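Local atomic coordinates of protein-tyrosine-phosphatase (Vibrio vulnificus, PDB entry 7DHE), a protein that probably hydrolyses phosphotyrosine in proteins to tyrosine and phosphate, as a member of the low molecular weight phosphotyrosine protein phosphatase family. Residues N15-P20 / P51-A56; D119-Y124 / Y135-E140; I8-V13 / K33-A38; L75-C80 / T98-E103. All coordinates share one frame; numbering follows the deposited sequence.

Interactions 1, 2 and 3 meet around the bound benzylphosphonate, whereas interaction 4 lies across the centre of the chain from interaction 2, the two centres about 23 Å apart. Interaction 3 is the buried core: two parallel strands held by backbone hydrogen bonds. Strand 7-12 of interaction 3 leads into the loop and helix 18-29 of interaction 1, also buried, where backbone amides and R18 receive an anion. Interaction 2 is partly buried and purely apolar between its segments, yet it places a loop beside R18, whose NH1 bonds to I120 O. Interaction 4, also partly buried, joins two helix ends by small contacts and reaches the sheet of interaction 3 through L75 and L79.

Interaction 1 of 4, residues N15-P20 / P51-A56; sequences NICRSP and PADAMA. With B85 (benzylphosphonic acid), chain E.
I16 and D53 supply the hydrogen bond between the segments: D53 N donates to I16 O at 2.8 Å. The same oxygen takes a CA-H contact from A52 CA at 3.3 Å. D53 is also the N-cap of helix 54-61, since its OD2 accepts from M55 N; its backbone N ties it to 15-20 while its carboxylate caps the helix that follows it in its own segment.

Van der Waals contacts fill in around this bond. C17 SG, set beside its own backbone N (chi1 -70°), rests on D53 CB at 3.7 Å. The ring of P20 presents CG to A52 CB, an apolar pair, and A56 CB lies near I16 O.

A second set of polar contacts holds the phosphonate. I16 N and C17 N both donate to B85 O10, whereas O9 is gripped twice, by R18 N and by R18 NE, each at 2.9 Å. R18 NH2 reaches O11 at 2.8 Å, and the phosphorus lies at the edge of the guanidinium, in its plane. A bend at chi3 (-69°) turns the R18 chain back to the anion, while NH1 has its own partners in E90 and I120 O.

With its amides directed at the anion and I16 O engaged by D53, the segment forms part of the CX5R P-loop of this family, a site consistent with phosphate binding.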
loop_
_atom_site.group_PDB
_atom_site.type_symbol
_atom_site.label_atom_id
_atom_site.label_comp_id
_atom_site.label_asym_id
_atom_site.label_seq_id
_atom_site.Cartn_x
_atom_site.Cartn_y
_atom_site.Cartn_z
ATOM N N ASN A 15 4.477 6.383 0.859
ATOM C CA ASN A 15 3.007 6.498 0.920
ATOM C C ASN A 15 2.471 7.525 -0.088
ATOM O O ASN A 15 1.533 8.256 0.195
ATOM C CB ASN A 15 2.500 6.760 2.341
ATOM C CG ASN A 15 1.017 6.553 2.548
ATOM O OD1 ASN A 15 0.337 7.303 3.265
ATOM N ND2 ASN A 15 0.485 5.509 1.949
ATOM N N ILE A 16 3.060 7.557 -1.287
ATOM C CA ILE A 16 2.611 8.456 -2.351
ATOM C C ILE A 16 2.350 7.692 -3.661
ATOM O O ILE A 16 1.631 8.197 -4.522
ATOM C CB ILE A 16 3.568 9.685 -2.555
ATOM C CG1 ILE A 16 5.046 9.217 -2.799
ATOM C CG2 ILE A 16 3.462 10.653 -1.378
ATOM C CD1 ILE A 16 5.911 10.167 -3.393
ATOM N N CYS A 17 2.955 6.513 -3.830
ATOM C CA CYS A 17 2.805 5.743 -5.066
ATOM C C CYS A 17 2.091 4.400 -4.870
ATOM O O CYS A 17 0.888 4.279 -5.115
ATOM C CB CYS A 17 4.141 5.561 -5.788
ATOM S SG CYS A 17 4.802 7.064 -6.511
ATOM N N ARG A 18 2.846 3.397 -4.469
ATOM C CA ARG A 18 2.312 2.050 -4.386
ATOM C C ARG A 18 1.244 1.869 -3.318
ATOM O O ARG A 18 0.164 1.355 -3.625
ATOM C CB ARG A 18 3.451 1.031 -4.226
ATOM C CG ARG A 18 4.432 0.992 -5.422
ATOM C CD ARG A 18 5.670 0.249 -5.039
ATOM N NE ARG A 18 6.422 1.010 -4.069
ATOM C CZ ARG A 18 7.501 0.566 -3.452
ATOM N NH1 ARG A 18 7.975 -0.639 -3.717
ATOM N NH2 ARG A 18 8.123 1.329 -2.568
ATOM N N SER A 19 1.548 2.259 -2.081
ATOM C CA SER A 19 0.634 2.026 -0.975
ATOM C C SER A 19 -0.705 2.776 -1.116
ATOM O O SER A 19 -1.746 2.130 -0.907
ATOM C CB SER A 19 1.298 2.272 0.374
ATOM O OG SER A 19 1.880 3.554 0.513
ATOM N N PRO A 20 -0.785 4.062 -1.542
ATOM C CA PRO A 20 -2.116 4.627 -1.771
ATOM C C PRO A 20 -2.874 3.889 -2.898
ATOM O O PRO A 20 -4.102 3.729 -2.810
ATOM C CB PRO A 20 -1.832 6.082 -2.111
ATOM C CG PRO A 20 -0.437 6.138 -2.475
ATOM C CD PRO A 20 0.269 5.071 -1.769
ATOM N N PRO A 51 -0.235 14.621 -1.460
ATOM C CA PRO A 51 -1.202 13.757 -2.164
ATOM C C PRO A 51 -0.482 12.589 -2.819
ATOM O O PRO A 51 0.745 12.531 -2.819
ATOM C CB PRO A 51 -1.790 14.699 -3.230
ATOM C CG PRO A 51 -0.697 15.673 -3.521
ATOM C CD PRO A 51 0.055 15.861 -2.231
ATOM N N ALA A 52 -1.228 11.678 -3.417
ATOM C CA ALA A 52 -0.605 10.595 -4.166
ATOM C C ALA A 52 0.036 11.216 -5.406
ATOM O O ALA A 52 -0.404 12.281 -5.882
ATOM C CB ALA A 52 -1.652 9.569 -4.574
ATOM N N ASP A 53 1.098 10.583 -5.907
ATOM C CA ASP A 53 1.759 11.046 -7.119
ATOM C C ASP A 53 0.734 11.185 -8.285
ATOM O O ASP A 53 -0.121 10.300 -8.472
ATOM C CB ASP A 53 2.837 10.043 -7.484
ATOM C CG ASP A 53 3.657 10.481 -8.667
ATOM O OD1 ASP A 53 4.754 11.043 -8.451
ATOM O OD2 ASP A 53 3.215 10.259 -9.802
ATOM N N ALA A 54 0.819 12.289 -9.048
ATOM C CA ALA A 54 -0.088 12.567 -10.168
ATOM C C ALA A 54 -0.223 11.410 -11.158
ATOM O O ALA A 54 -1.328 11.171 -11.655
ATOM C CB ALA A 54 0.339 13.820 -10.901
ATOM N N MET A 55 0.891 10.707 -11.462
ATOM C CA MET A 55 0.851 9.582 -12.374
ATOM C C MET A 55 0.179 8.400 -11.746
ATOM O O MET A 55 -0.533 7.673 -12.438
ATOM C CB MET A 55 2.233 9.217 -12.893
ATOM C CG MET A 55 2.609 9.907 -14.182
ATOM S SD MET A 55 1.259 10.391 -15.333
ATOM C CE MET A 55 0.997 12.129 -14.841
ATOM N N ALA A 56 0.382 8.195 -10.432
ATOM C CA ALA A 56 -0.291 7.105 -9.741
ATOM C C ALA A 56 -1.821 7.370 -9.788
ATOM O O ALA A 56 -2.587 6.448 -10.095
ATOM C CB ALA A 56 0.209 6.999 -8.314
HETATM C C1 B85 E . 8.267 7.716 -2.216
HETATM C C2 B85 E . 9.280 8.283 -1.455
HETATM C C3 B85 E . 10.544 7.730 -1.454
HETATM C C4 B85 E . 10.794 6.601 -2.205
HETATM C C5 B85 E . 9.776 6.020 -2.951
HETATM C C6 B85 E . 8.499 6.573 -2.968
HETATM C C7 B85 E . 7.386 5.923 -3.757
HETATM P P8 B85 E . 6.476 4.686 -2.828
HETATM O O9 B85 E . 5.685 3.805 -3.824
HETATM O O10 B85 E . 5.423 5.475 -2.010
HETATM O O11 B85 E . 7.405 3.916 -1.933
#

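Interaction 2 of 4, residues D119-Y124 / Y135-E140; sequences DIPDPY and YQLIDE. With B85 (benzylphosphonic acid), chain E.
I120 and L137 mark the closest backbone approach, with CA atoms 6.6 Å apart. Residues 119-124 run as an irregular, extended loop over one side of helix 128-148, and no hydrogen bond joins the two segments; the spacing is filled by side chains.

I120 does most of the work. Its CG1 lies against L137 CB at 4.0 Å, the two side chains sliding past each other in opposite directions. With CG2 anti to the backbone N and CG1 beside it (chi1 -67°), both branches converge on I138 CG1, which CG2 and CD1 of I120 each approach to 3.8 Å. The I120 and I138 chains cross at about a right angle. One step on, the P121 ring sets CD on L137 CD2 at 3.7 Å, also at about a right angle, and L137 CD2 lies near D119 O as well.

Beyond the helix contact the loop turns into the active site. D122 OD1 accepts from Y124 N at 3.0 Å in an Asx turn, the N-H arriving from above the carboxylate plane. Y124 then brings CB to 3.6 Å from B85 C7, while one face of its ring is turned to the C1 of the bound benzylphosphonic acid.

An aspartate-proline loop packed on the C-terminal helix and bordering the P-loop is characteristic of low molecular weight phosphatases, in which D122 is the probable proton donor.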
loop_
_atom_site.group_PDB
_atom_site.type_symbol
_atom_site.label_atom_id
_atom_site.label_comp_id
_atom_site.label_asym_id
_atom_site.label_seq_id
_atom_site.Cartn_x
_atom_site.Cartn_y
_atom_site.Cartn_z
ATOM N N ASP A 119 7.419 -8.937 -5.199
ATOM C CA ASP A 119 7.639 -7.573 -4.714
ATOM C C ASP A 119 7.036 -6.651 -5.787
ATOM O O ASP A 119 7.031 -6.990 -6.976
ATOM C CB ASP A 119 9.131 -7.250 -4.545
ATOM C CG ASP A 119 9.780 -7.726 -3.263
ATOM O OD1 ASP A 119 9.074 -8.316 -2.418
ATOM O OD2 ASP A 119 11.003 -7.511 -3.103
ATOM N N ILE A 120 6.508 -5.510 -5.364
ATOM C CA ILE A 120 5.950 -4.537 -6.275
ATOM C C ILE A 120 6.936 -3.381 -6.398
ATOM O O ILE A 120 7.223 -2.709 -5.408
ATOM C CB ILE A 120 4.512 -4.146 -5.882
ATOM C CG1 ILE A 120 3.615 -5.383 -6.091
ATOM C CG2 ILE A 120 4.056 -2.958 -6.754
ATOM C CD1 ILE A 120 2.322 -5.346 -5.554
ATOM N N PRO A 121 7.522 -3.190 -7.589
ATOM C CA PRO A 121 8.574 -2.175 -7.732
ATOM C C PRO A 121 8.106 -0.736 -7.635
ATOM O O PRO A 121 7.032 -0.396 -8.094
ATOM C CB PRO A 121 9.141 -2.482 -9.116
ATOM C CG PRO A 121 7.921 -3.009 -9.879
ATOM C CD PRO A 121 7.266 -3.893 -8.861
ATOM N N ASP A 122 8.935 0.088 -7.061
ATOM C CA ASP A 122 8.687 1.506 -6.923
ATOM C C ASP A 122 8.745 2.230 -8.284
ATOM O O ASP A 122 9.798 2.243 -8.934
ATOM C CB ASP A 122 9.720 2.089 -5.966
ATOM C CG ASP A 122 9.503 3.523 -5.623
ATOM O OD1 ASP A 122 8.428 4.065 -5.983
ATOM O OD2 ASP A 122 10.414 4.120 -5.012
ATOM N N PRO A 123 7.647 2.898 -8.694
ATOM C CA PRO A 123 7.689 3.654 -9.960
ATOM C C PRO A 123 8.134 5.126 -9.814
ATOM O O PRO A 123 8.226 5.852 -10.805
ATOM C CB PRO A 123 6.236 3.618 -10.394
ATOM C CG PRO A 123 5.466 3.649 -9.101
ATOM C CD PRO A 123 6.308 2.966 -8.059
ATOM N N TYR A 124 8.355 5.584 -8.567
ATOM C CA TYR A 124 8.648 6.972 -8.288
ATOM C C TYR A 124 9.826 7.492 -9.086
ATOM O O TYR A 124 10.816 6.779 -9.247
ATOM C CB TYR A 124 8.805 7.203 -6.787
ATOM C CG TYR A 124 8.790 8.660 -6.383
ATOM C CD1 TYR A 124 7.705 9.478 -6.684
ATOM C CD2 TYR A 124 9.863 9.222 -5.700
ATOM C CE1 TYR A 124 7.702 10.829 -6.340
ATOM C CE2 TYR A 124 9.872 10.571 -5.351
ATOM C CZ TYR A 124 8.774 11.365 -5.643
ATOM O OH TYR A 124 8.766 12.701 -5.311
ATOM N N TYR A 135 0.816 -0.604 -11.244
ATOM C CA TYR A 135 -0.635 -0.769 -11.096
ATOM C C TYR A 135 -1.080 -2.176 -11.477
ATOM O O TYR A 135 -1.916 -2.755 -10.781
ATOM C CB TYR A 135 -1.416 0.274 -11.912
ATOM C CG TYR A 135 -2.898 0.197 -11.640
ATOM C CD1 TYR A 135 -3.486 0.983 -10.650
ATOM C CD2 TYR A 135 -3.707 -0.716 -12.318
ATOM C CE1 TYR A 135 -4.841 0.862 -10.340
ATOM C CE2 TYR A 135 -5.046 -0.880 -11.982
ATOM C CZ TYR A 135 -5.610 -0.087 -10.997
ATOM O OH TYR A 135 -6.939 -0.262 -10.711
ATOM N N GLN A 136 -0.543 -2.716 -12.582
ATOM C CA GLN A 136 -0.906 -4.052 -13.034
ATOM C C GLN A 136 -0.663 -5.093 -11.928
ATOM O O GLN A 136 -1.559 -5.876 -11.599
ATOM C CB GLN A 136 -0.146 -4.400 -14.319
ATOM C CG GLN A 136 -0.573 -3.584 -15.535
ATOM C CD GLN A 136 0.319 -3.789 -16.740
ATOM O OE1 GLN A 136 -0.151 -3.690 -17.871
ATOM N NE2 GLN A 136 1.623 -4.049 -16.543
ATOM N N LEU A 137 0.537 -5.056 -11.322
ATOM C CA LEU A 137 0.906 -5.977 -10.249
ATOM C C LEU A 137 0.024 -5.782 -9.034
ATOM O O LEU A 137 -0.489 -6.762 -8.489
ATOM C CB LEU A 137 2.374 -5.775 -9.873
ATOM C CG LEU A 137 3.406 -6.490 -10.710
ATOM C CD1 LEU A 137 3.440 -6.021 -12.138
ATOM C CD2 LEU A 137 4.755 -6.217 -10.165
ATOM N N ILE A 138 -0.182 -4.501 -8.617
ATOM C CA ILE A 138 -1.045 -4.178 -7.475
ATOM C C ILE A 138 -2.453 -4.712 -7.716
ATOM O O ILE A 138 -3.015 -5.358 -6.831
ATOM C CB ILE A 138 -1.026 -2.677 -7.188
ATOM C CG1 ILE A 138 0.359 -2.251 -6.653
ATOM C CG2 ILE A 138 -2.140 -2.309 -6.211
ATOM C CD1 ILE A 138 0.559 -0.717 -6.568
ATOM N N ASP A 139 -2.996 -4.503 -8.924
ATOM C CA ASP A 139 -4.324 -4.984 -9.272
ATOM C C ASP A 139 -4.432 -6.513 -9.143
ATOM O O ASP A 139 -5.296 -7.016 -8.416
ATOM C CB ASP A 139 -4.709 -4.492 -10.669
ATOM C CG ASP A 139 -6.174 -4.667 -11.028
ATOM O OD1 ASP A 139 -6.970 -5.051 -10.141
ATOM O OD2 ASP A 139 -6.538 -4.362 -12.168
ATOM N N GLU A 140 -3.521 -7.241 -9.796
ATOM C CA GLU A 140 -3.489 -8.696 -9.737
ATOM C C GLU A 140 -3.376 -9.145 -8.276
ATOM O O GLU A 140 -4.109 -10.056 -7.863
ATOM C CB GLU A 140 -2.304 -9.231 -10.570
ATOM C CG GLU A 140 -2.300 -10.731 -10.833
ATOM C CD GLU A 140 -0.968 -11.366 -11.199
ATOM O OE1 GLU A 140 -0.056 -10.633 -11.648
ATOM O OE2 GLU A 140 -0.844 -12.605 -11.054
HETATM C C1 B85 E . 8.267 7.716 -2.216
HETATM C C2 B85 E . 9.280 8.283 -1.455
HETATM C C3 B85 E . 10.544 7.730 -1.454
HETATM C C4 B85 E . 10.794 6.601 -2.205
HETATM C C5 B85 E . 9.776 6.020 -2.951
HETATM C C6 B85 E . 8.499 6.573 -2.968
HETATM C C7 B85 E . 7.386 5.923 -3.757
HETATM P P8 B85 E . 6.476 4.686 -2.828
HETATM O O9 B85 E . 5.685 3.805 -3.824
HETATM O O10 B85 E . 5.423 5.475 -2.010
HETATM O O11 B85 E . 7.405 3.916 -1.933
#

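Interaction 3 of 4, residues I8-V13 / K33-A38; sequences ILVVCV and KTVASA. With B85 (benzylphosphonic acid), chain E.
S37 OG has two hydrogen-bond partners, N15 ND2 and E23 OE1, while S37 CB packs beside V10 CB of the neighbouring strand at 4.1 Å. OG sits between the backbone N and the carbonyl carbon (chi1 61°), a position that brings it within bonding distance of E23 of helix 18-29 and N15 of the P-loop.

The two strands belong to a beta-alpha-beta crossover, strand 7-12, helix 18-29 and strand 34-39, within the parallel sheet of this phosphatase fold. Their short axes are 23° from parallel and come within 4.4 Å. Five backbone hydrogen bonds alternate along them: I8 N to T34 O (2.8 Å), A36 N to I8 O, V10 N to A36 O, A38 N to V10 O and C12 N to A38 O (3.2 Å). CA-H contacts supplement them, as from L9 CA to A36 O.

I8, V10, V35 and S37 share the face covered by helix 18-29. There V10 CG2 meets V35 CG1 at 4.0 Å, and I8 CD1 touches K33 CD, although the ammonium of K33 goes on to F5 O. On the other face are L9, V11, A36 and A38. L9, with CG anti to its N (chi1 -172°), sends CD1 across the strand gap to 4.0 Å from A36 CB, and the same methyl lies over the S37 backbone. C12, donor of the last strand bond and the predicted nucleophile, leads into the P-loop, where V13 N makes a weak hydrogen bond of 3.4 Å with B85 O11.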
loop_
_atom_site.group_PDB
_atom_site.type_symbol
_atom_site.label_atom_id
_atom_site.label_comp_id
_atom_site.label_asym_id
_atom_site.label_seq_id
_atom_site.Cartn_x
_atom_site.Cartn_y
_atom_site.Cartn_z
ATOM N N ILE A 8 -7.421 -2.995 7.177
ATOM C CA ILE A 8 -6.221 -3.358 6.420
ATOM C C ILE A 8 -5.341 -2.135 6.177
ATOM O O ILE A 8 -5.834 -1.092 5.684
ATOM C CB ILE A 8 -6.592 -4.060 5.091
ATOM C CG1 ILE A 8 -7.536 -5.264 5.333
ATOM C CG2 ILE A 8 -5.315 -4.450 4.284
ATOM C CD1 ILE A 8 -8.372 -5.674 4.144
ATOM N N LEU A 9 -4.030 -2.288 6.478
ATOM C CA LEU A 9 -3.059 -1.218 6.286
ATOM C C LEU A 9 -2.062 -1.604 5.233
ATOM O O LEU A 9 -1.323 -2.577 5.414
ATOM C CB LEU A 9 -2.335 -0.877 7.594
ATOM C CG LEU A 9 -1.427 0.352 7.546
ATOM C CD1 LEU A 9 -2.255 1.667 7.388
ATOM C CD2 LEU A 9 -0.549 0.372 8.766
ATOM N N VAL A 10 -2.047 -0.842 4.131
ATOM C CA VAL A 10 -1.143 -1.088 3.016
ATOM C C VAL A 10 0.091 -0.219 3.243
ATOM O O VAL A 10 -0.043 0.967 3.465
ATOM C CB VAL A 10 -1.827 -0.811 1.665
ATOM C CG1 VAL A 10 -0.866 -1.103 0.520
ATOM C CG2 VAL A 10 -3.090 -1.631 1.516
ATOM N N VAL A 11 1.291 -0.817 3.219
ATOM C CA VAL A 11 2.520 -0.125 3.585
ATOM C C VAL A 11 3.563 -0.181 2.487
ATOM O O VAL A 11 3.793 -1.244 1.906
ATOM C CB VAL A 11 3.078 -0.714 4.940
ATOM C CG1 VAL A 11 4.455 -0.159 5.290
ATOM C CG2 VAL A 11 2.094 -0.508 6.097
ATOM N N CYS A 12 4.184 0.984 2.211
ATOM C CA CYS A 12 5.344 1.166 1.362
ATOM C C CYS A 12 6.278 2.174 2.015
ATOM O O CYS A 12 6.258 2.263 3.244
ATOM C CB CYS A 12 5.010 1.493 -0.088
ATOM S SG CYS A 12 4.461 3.193 -0.388
ATOM N N VAL A 13 7.142 2.873 1.270
ATOM C CA VAL A 13 8.092 3.723 1.972
ATOM C C VAL A 13 7.675 5.219 1.973
ATOM O O VAL A 13 7.805 5.852 3.028
ATOM C CB VAL A 13 9.591 3.512 1.633
ATOM C CG1 VAL A 13 9.871 2.326 0.712
ATOM C CG2 VAL A 13 10.347 4.790 1.285
ATOM N N LYS A 33 -14.898 -3.266 4.078
ATOM C CA LYS A 33 -13.689 -3.248 4.910
ATOM C C LYS A 33 -13.120 -1.830 4.941
ATOM O O LYS A 33 -13.503 -0.996 4.115
ATOM C CB LYS A 33 -12.625 -4.225 4.386
ATOM C CG LYS A 33 -13.142 -5.624 4.166
ATOM C CD LYS A 33 -12.140 -6.701 4.578
ATOM C CE LYS A 33 -12.805 -8.070 4.683
ATOM N NZ LYS A 33 -13.702 -8.177 5.872
ATOM N N THR A 34 -12.219 -1.561 5.899
ATOM C CA THR A 34 -11.576 -0.256 6.016
ATOM C C THR A 34 -10.144 -0.463 5.614
ATOM O O THR A 34 -9.428 -1.275 6.212
ATOM C CB THR A 34 -11.744 0.335 7.409
ATOM O OG1 THR A 34 -11.119 -0.568 8.291
ATOM C CG2 THR A 34 -13.185 0.430 7.814
ATOM N N VAL A 35 -9.739 0.232 4.559
ATOM C CA VAL A 35 -8.393 0.078 4.036
ATOM C C VAL A 35 -7.741 1.432 4.117
ATOM O O VAL A 35 -8.343 2.417 3.718
ATOM C CB VAL A 35 -8.355 -0.508 2.592
ATOM C CG1 VAL A 35 -6.930 -0.902 2.217
ATOM C CG2 VAL A 35 -9.297 -1.702 2.444
ATOM N N ALA A 36 -6.534 1.484 4.657
ATOM C CA ALA A 36 -5.738 2.698 4.739
ATOM C C ALA A 36 -4.337 2.332 4.303
ATOM O O ALA A 36 -4.072 1.164 3.957
ATOM C CB ALA A 36 -5.733 3.248 6.158
ATOM N N SER A 37 -3.434 3.317 4.313
ATOM C CA SER A 37 -2.052 3.098 3.935
ATOM C C SER A 37 -1.113 4.025 4.681
ATOM O O SER A 37 -1.531 5.077 5.158
ATOM C CB SER A 37 -1.883 3.229 2.426
ATOM O OG SER A 37 -2.230 4.523 1.966
ATOM N N ALA A 38 0.159 3.631 4.788
ATOM C CA ALA A 38 1.203 4.411 5.444
ATOM C C ALA A 38 2.581 4.119 4.852
ATOM O O ALA A 38 2.773 3.091 4.191
ATOM C CB ALA A 38 1.199 4.156 6.931
HETATM C C1 B85 E . 8.267 7.716 -2.216
HETATM C C2 B85 E . 9.280 8.283 -1.455
HETATM C C3 B85 E . 10.544 7.730 -1.454
HETATM C C4 B85 E . 10.794 6.601 -2.205
HETATM C C5 B85 E . 9.776 6.020 -2.951
HETATM C C6 B85 E . 8.499 6.573 -2.968
HETATM C C7 B85 E . 7.386 5.923 -3.757
HETATM P P8 B85 E . 6.476 4.686 -2.828
HETATM O O9 B85 E . 5.685 3.805 -3.824
HETATM O O10 B85 E . 5.423 5.475 -2.010
HETATM O O11 B85 E . 7.405 3.916 -1.933
#

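Interaction 4 of 4, residues L75-C80 / T98-E103; sequences LTSALC and TQIAPE
Two helix ends meet here: the N-terminus of helix 77-81, begun by T76, and the C-terminus of helix 93-100, which stops at I100. S77 and A101 bring the backbones closest, their CA atoms 4.6 Å apart. T76 is the N-cap of the first helix, its OG1 accepting from L79 N at 3.0 Å.

I100 packs with both branches. Its CG2, anti to the backbone N, drops onto L75 O at 3.6 Å and also touches the CA of T76. The other branch ends in CD1, which makes an apolar contact with L75 CD2 at 4.1 Å where the two chains pass at a slant. A101, the first residue to leave helical geometry, has only a methyl to offer; its CB touches both S77 CA and C80 SG, 3.9 Å from each.

Polar groups also meet here. S77 OG comes within 2.7 Å of I100 O at the end of the other helix. From beyond the bend, E103 folds back, chi1 at 66° and chi2 at -71°, and lays OE2 against S77 CB at 3.4 Å.

The contact thus ties helix 93-100 to the short helix 77-81 on the flank of the sheet: L75 packs on L9 and V11 of strand 7-12, L79 on A38 of strand 34-39, while C80 reaches A104 and K107 in the stretch leading to strand 108-110.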
loop_
_atom_site.group_PDB
_atom_site.type_symbol
_atom_site.label_atom_id
_atom_site.label_comp_id
_atom_site.label_asym_id
_atom_site.label_seq_id
_atom_site.Cartn_x
_atom_site.Cartn_y
_atom_site.Cartn_z
ATOM N N LEU A 75 4.245 5.541 9.041
ATOM C CA LEU A 75 3.961 4.287 9.721
ATOM C C LEU A 75 4.506 4.370 11.162
ATOM O O LEU A 75 5.684 4.679 11.370
ATOM C CB LEU A 75 4.633 3.129 8.978
ATOM C CG LEU A 75 4.451 1.725 9.555
ATOM C CD1 LEU A 75 3.016 1.244 9.451
ATOM C CD2 LEU A 75 5.426 0.778 8.953
ATOM N N THR A 76 3.635 4.123 12.160
ATOM C CA THR A 76 4.021 4.131 13.573
ATOM C C THR A 76 3.492 2.859 14.236
ATOM O O THR A 76 2.588 2.216 13.698
ATOM C CB THR A 76 3.440 5.356 14.289
ATOM O OG1 THR A 76 2.036 5.231 14.349
ATOM C CG2 THR A 76 3.809 6.661 13.653
ATOM N N SER A 77 3.999 2.530 15.427
ATOM C CA SER A 77 3.513 1.388 16.216
ATOM C C SER A 77 2.036 1.579 16.564
ATOM O O SER A 77 1.267 0.627 16.480
ATOM C CB SER A 77 4.309 1.251 17.511
ATOM O OG SER A 77 5.696 1.332 17.242
ATOM N N ALA A 78 1.643 2.808 16.946
ATOM C CA ALA A 78 0.261 3.133 17.286
ATOM C C ALA A 78 -0.658 2.913 16.094
ATOM O O ALA A 78 -1.776 2.414 16.247
ATOM C CB ALA A 78 0.161 4.571 17.735
ATOM N N LEU A 79 -0.189 3.279 14.901
ATOM C CA LEU A 79 -0.980 3.100 13.703
ATOM C C LEU A 79 -1.211 1.628 13.479
ATOM O O LEU A 79 -2.345 1.232 13.227
ATOM C CB LEU A 79 -0.301 3.745 12.494
ATOM C CG LEU A 79 -1.149 3.804 11.238
ATOM C CD1 LEU A 79 -2.457 4.570 11.466
ATOM C CD2 LEU A 79 -0.387 4.327 10.061
ATOM N N CYS A 80 -0.160 0.816 13.623
ATOM C CA CYS A 80 -0.228 -0.629 13.436
ATOM C C CYS A 80 -1.247 -1.304 14.344
ATOM O O CYS A 80 -1.949 -2.209 13.908
ATOM C CB CYS A 80 1.148 -1.256 13.597
ATOM S SG CYS A 80 2.284 -0.893 12.249
ATOM N N THR A 98 9.434 -4.031 11.416
ATOM C CA THR A 98 9.722 -4.616 12.735
ATOM C C THR A 98 10.516 -3.637 13.606
ATOM O O THR A 98 10.333 -3.616 14.821
ATOM C CB THR A 98 10.489 -5.955 12.569
ATOM O OG1 THR A 98 9.914 -6.747 11.538
ATOM C CG2 THR A 98 10.592 -6.768 13.855
ATOM N N GLN A 99 11.396 -2.837 12.989
ATOM C CA GLN A 99 12.158 -1.829 13.715
ATOM C C GLN A 99 11.216 -0.808 14.345
ATOM O O GLN A 99 11.427 -0.392 15.474
ATOM C CB GLN A 99 13.171 -1.147 12.784
ATOM C CG GLN A 99 14.604 -1.633 13.017
ATOM C CD GLN A 99 14.975 -2.924 12.313
ATOM O OE1 GLN A 99 15.578 -2.904 11.232
ATOM N NE2 GLN A 99 14.656 -4.069 12.927
ATOM N N ILE A 100 10.158 -0.441 13.629
ATOM C CA ILE A 100 9.167 0.525 14.096
ATOM C C ILE A 100 8.166 -0.129 15.042
ATOM O O ILE A 100 7.914 0.403 16.117
ATOM C CB ILE A 100 8.454 1.234 12.901
ATOM C CG1 ILE A 100 9.456 1.949 11.983
ATOM C CG2 ILE A 100 7.383 2.212 13.393
ATOM C CD1 ILE A 100 8.923 2.230 10.592
ATOM N N ALA A 101 7.582 -1.257 14.621
ATOM C CA ALA A 101 6.536 -1.941 15.351
ATOM C C ALA A 101 6.847 -3.429 15.447
ATOM O O ALA A 101 6.308 -4.226 14.674
ATOM C CB ALA A 101 5.197 -1.711 14.660
ATOM N N PRO A 102 7.703 -3.839 16.396
ATOM C CA PRO A 102 8.026 -5.262 16.492
ATOM C C PRO A 102 6.815 -6.151 16.765
ATOM O O PRO A 102 6.773 -7.297 16.310
ATOM C CB PRO A 102 9.055 -5.327 17.625
ATOM C CG PRO A 102 9.483 -3.965 17.875
ATOM C CD PRO A 102 8.420 -3.043 17.411
ATOM N N GLU A 103 5.829 -5.628 17.497
ATOM C CA GLU A 103 4.602 -6.347 17.858
ATOM C C GLU A 103 3.677 -6.601 16.669
ATOM O O GLU A 103 2.786 -7.442 16.776
ATOM C CB GLU A 103 3.851 -5.611 18.984
ATOM C CG GLU A 103 3.295 -4.237 18.615
ATOM C CD GLU A 103 4.285 -3.101 18.414
ATOM O OE1 GLU A 103 5.416 -3.177 18.944
ATOM O OE2 GLU A 103 3.920 -2.128 17.716
#